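PDB 4KGM: Thg1-like uncharacterized protein from Bacillus thuringiensis, which probably adds nucleotides to the 5' end of tRNA in the 3'-to-5' direction, and binds ATP and magnesium ions in a polymerase palm-like catalytic domain. Local coordinates for residues Asp46-Glu51 with Glu118-Lys123. Residues are numbered along the deposited sequence; the frame is centred on the assembly and turned at random.
Sequences DQDLAE and EKYPDK. With ATP (adenosine-5'-triphosphate), chain E.
In both Y120 and D48 the CG atom lies anti to the residue's own carbonyl carbon and beside the backbone N (chi1 -57° and -78°), which brings the Y120 hydroxyl, near the C-terminal end of helix 97-119, to the D48 carboxylate in the first turn of helix 47-63. The two side chains meet nearly at right angles, and Y120 OH donates to D48 OD2 over 2.9 Å, reaching the anti side of the carboxylate close to its plane. CB of D48 lies at the ring edge, near the ring plane, 3.8 Å from Y120 CE1, so apolar contact accompanies the bond. D46 OD1 stands 4.1 Å from Y120 OH, a looser approach, and is itself bound by A42 N. In this palm-like catalytic domain, D46 is the N-cap of helix 47-63: its OD2 accepts a capping bond from L49 N, although the modelled 2.5 Å between D46 OD2 and L49 N is too short to be taken literally. The cap sits beside the adenine of ATP. D46 N makes a weak 3.5 Å hydrogen bond to N1 of ATP, while L49 CD2 packs 3.5 Å from ATP C6; the L49 side chain also touches T38 and, on helix 97-119, F112 and M116. Beyond the tyrosine the chain reverses in a type I turn, Y120 to K123, closed by K123 N bonding to Y120 O at 3.1 Å.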
loop_
_atom_site.group_PDB
_atom_site.type_symbol
_atom_site.label_atom_id
_atom_site.label_comp_id
_atom_site.label_asym_id
_atom_site.label_seq_id
_atom_site.Cartn_x
_atom_site.Cartn_y
_atom_site.Cartn_z
ATOM N N ASP A 46 -38.116 -4.185 6.447
ATOM C CA ASP A 46 -38.347 -5.185 7.484
ATOM C C ASP A 46 -37.855 -4.686 8.842
ATOM O O ASP A 46 -36.674 -4.379 9.010
ATOM C CB ASP A 46 -37.660 -6.503 7.117
ATOM C CG ASP A 46 -37.953 -7.612 8.111
ATOM O OD1 ASP A 46 -38.930 -8.363 7.899
ATOM O OD2 ASP A 46 -37.208 -7.735 9.106
ATOM N N GLN A 47 -38.767 -4.608 9.807
ATOM C CA GLN A 47 -38.446 -4.098 11.136
ATOM C C GLN A 47 -37.498 -5.029 11.888
ATOM O O GLN A 47 -36.631 -4.574 12.631
ATOM C CB GLN A 47 -39.727 -3.887 11.948
ATOM C CG GLN A 47 -39.514 -3.242 13.313
ATOM C CD GLN A 47 -39.349 -1.735 13.230
ATOM O OE1 GLN A 47 -39.653 -1.121 12.208
ATOM N NE2 GLN A 47 -38.868 -1.132 14.313
ATOM N N ASP A 48 -37.668 -6.334 11.695
ATOM C CA ASP A 48 -36.823 -7.322 12.358
ATOM C C ASP A 48 -35.385 -7.272 11.854
ATOM O O ASP A 48 -34.439 -7.340 12.639
ATOM C CB ASP A 48 -37.394 -8.732 12.181
ATOM C CG ASP A 48 -38.564 -9.007 13.103
ATOM O OD1 ASP A 48 -38.587 -8.444 14.218
ATOM O OD2 ASP A 48 -39.460 -9.787 12.714
ATOM N N LEU A 49 -35.227 -7.154 10.539
ATOM C CA LEU A 49 -33.906 -7.091 9.928
ATOM C C LEU A 49 -33.184 -5.807 10.325
ATOM O O LEU A 49 -32.004 -5.829 10.676
ATOM C CB LEU A 49 -34.017 -7.175 8.405
ATOM C CG LEU A 49 -32.698 -7.126 7.633
ATOM C CD1 LEU A 49 -31.885 -8.386 7.880
ATOM C CD2 LEU A 49 -32.948 -6.925 6.148
ATOM N N ALA A 50 -33.905 -4.692 10.273
ATOM C CA ALA A 50 -33.338 -3.394 10.609
ATOM C C ALA A 50 -32.886 -3.328 12.067
ATOM O O ALA A 50 -31.842 -2.758 12.371
ATOM C CB ALA A 50 -34.334 -2.287 10.306
ATOM N N GLU A 51 -33.673 -3.915 12.964
ATOM C CA GLU A 51 -33.338 -3.917 14.386
ATOM C C GLU A 51 -32.196 -4.878 14.702
ATOM O O GLU A 51 -31.593 -4.808 15.775
ATOM C CB GLU A 51 -34.566 -4.255 15.234
ATOM C CG GLU A 51 -35.600 -3.145 15.290
ATOM C CD GLU A 51 -36.789 -3.493 16.164
ATOM O OE1 GLU A 51 -36.769 -4.569 16.799
ATOM O OE2 GLU A 51 -37.743 -2.687 16.215
ATOM N N GLU A 118 -32.573 -15.832 16.274
ATOM C CA GLU A 118 -33.625 -15.864 17.285
ATOM C C GLU A 118 -35.001 -16.006 16.643
ATOM O O GLU A 118 -35.776 -16.895 16.998
ATOM C CB GLU A 118 -33.592 -14.596 18.141
ATOM C CG GLU A 118 -32.295 -14.373 18.899
ATOM C CD GLU A 118 -32.300 -13.075 19.688
ATOM O OE1 GLU A 118 -31.212 -12.633 20.114
ATOM O OE2 GLU A 118 -33.392 -12.498 19.881
ATOM N N LYS A 119 -35.297 -15.124 15.695
ATOM C CA LYS A 119 -36.604 -15.105 15.048
ATOM C C LYS A 119 -36.581 -15.795 13.688
ATOM O O LYS A 119 -37.631 -16.077 13.110
ATOM C CB LYS A 119 -37.103 -13.666 14.895
ATOM N N TYR A 120 -35.384 -16.057 13.175
ATOM C CA TYR A 120 -35.248 -16.685 11.866
ATOM C C TYR A 120 -34.139 -17.732 11.838
ATOM O O TYR A 120 -33.135 -17.550 11.151
ATOM C CB TYR A 120 -34.978 -15.624 10.795
ATOM C CG TYR A 120 -36.031 -14.542 10.716
ATOM C CD1 TYR A 120 -35.919 -13.379 11.470
ATOM C CD2 TYR A 120 -37.136 -14.681 9.887
ATOM C CE1 TYR A 120 -36.880 -12.388 11.402
ATOM C CE2 TYR A 120 -38.102 -13.694 9.812
ATOM C CZ TYR A 120 -37.967 -12.551 10.571
ATOM O OH TYR A 120 -38.926 -11.567 10.499
ATOM N N PRO A 121 -34.321 -18.840 12.573
ATOM C CA PRO A 121 -33.280 -19.873 12.623
ATOM C C PRO A 121 -33.137 -20.625 11.302
ATOM O O PRO A 121 -32.183 -21.385 11.128
ATOM C CB PRO A 121 -33.775 -20.814 13.725
ATOM C CG PRO A 121 -35.252 -20.642 13.728
ATOM C CD PRO A 121 -35.498 -19.201 13.385
ATOM N N ASP A 122 -34.075 -20.411 10.384
ATOM C CA ASP A 122 -34.040 -21.068 9.083
ATOM C C ASP A 122 -33.207 -20.273 8.080
ATOM O O ASP A 122 -32.789 -20.804 7.049
ATOM C CB ASP A 122 -35.459 -21.276 8.549
ATOM N N LYS A 123 -32.976 -19.001 8.387
ATOM C CA LYS A 123 -32.162 -18.134 7.540
ATOM C C LYS A 123 -30.751 -18.699 7.408
ATOM O O LYS A 123 -30.186 -19.191 8.384
ATOM C CB LYS A 123 -32.090 -16.727 8.135
ATOM C CG LYS A 123 -32.422 -15.602 7.164
ATOM C CD LYS A 123 -33.916 -15.324 7.125
ATOM C CE LYS A 123 -34.230 -14.082 6.305
ATOM N NZ LYS A 123 -35.679 -13.734 6.344
HETATM P PG ATP E . -23.173 -7.420 -2.750
HETATM O O1G ATP E . -22.979 -6.421 -3.867
HETATM O O2G ATP E . -22.345 -8.677 -2.879
HETATM O O3G ATP E . -23.137 -6.804 -1.372
HETATM P PB ATP E . -25.958 -7.143 -2.351
HETATM O O1B ATP E . -25.788 -6.999 -0.856
HETATM O O2B ATP E . -27.204 -7.808 -2.883
HETATM O O3B ATP E . -24.690 -7.931 -2.957
HETATM P PA ATP E . -26.513 -4.418 -2.320
HETATM O O1A ATP E . -26.610 -3.286 -3.313
HETATM O O2A ATP E . -25.807 -4.219 -1.000
HETATM O O3A ATP E . -25.859 -5.695 -3.047
HETATM O "O5'" ATP E . -27.991 -4.980 -2.015
HETATM C "C5'" ATP E . -28.646 -4.695 -0.782
HETATM C "C4'" ATP E . -29.948 -5.486 -0.717
HETATM O "O4'" ATP E . -30.404 -5.612 0.631
HETATM C "C3'" ATP E . -31.058 -4.809 -1.506
HETATM O "O3'" ATP E . -31.375 -5.587 -2.664
HETATM C "C2'" ATP E . -32.253 -4.758 -0.572
HETATM O "O2'" ATP E . -33.390 -5.369 -1.188
HETATM C "C1'" ATP E . -31.831 -5.539 0.663
HETATM N N9 ATP E . -32.301 -4.868 1.903
HETATM C C8 ATP E . -31.661 -3.887 2.567
HETATM N N7 ATP E . -32.363 -3.499 3.663
HETATM C C5 ATP E . -33.481 -4.246 3.713
HETATM C C6 ATP E . -34.657 -4.352 4.609
HETATM N N6 ATP E . -34.780 -3.561 5.702
HETATM N N1 ATP E . -35.601 -5.268 4.299
HETATM C C2 ATP E . -35.491 -6.060 3.217
HETATM N N3 ATP E . -34.454 -6.018 2.362
HETATM C C4 ATP E . -33.435 -5.147 2.552
#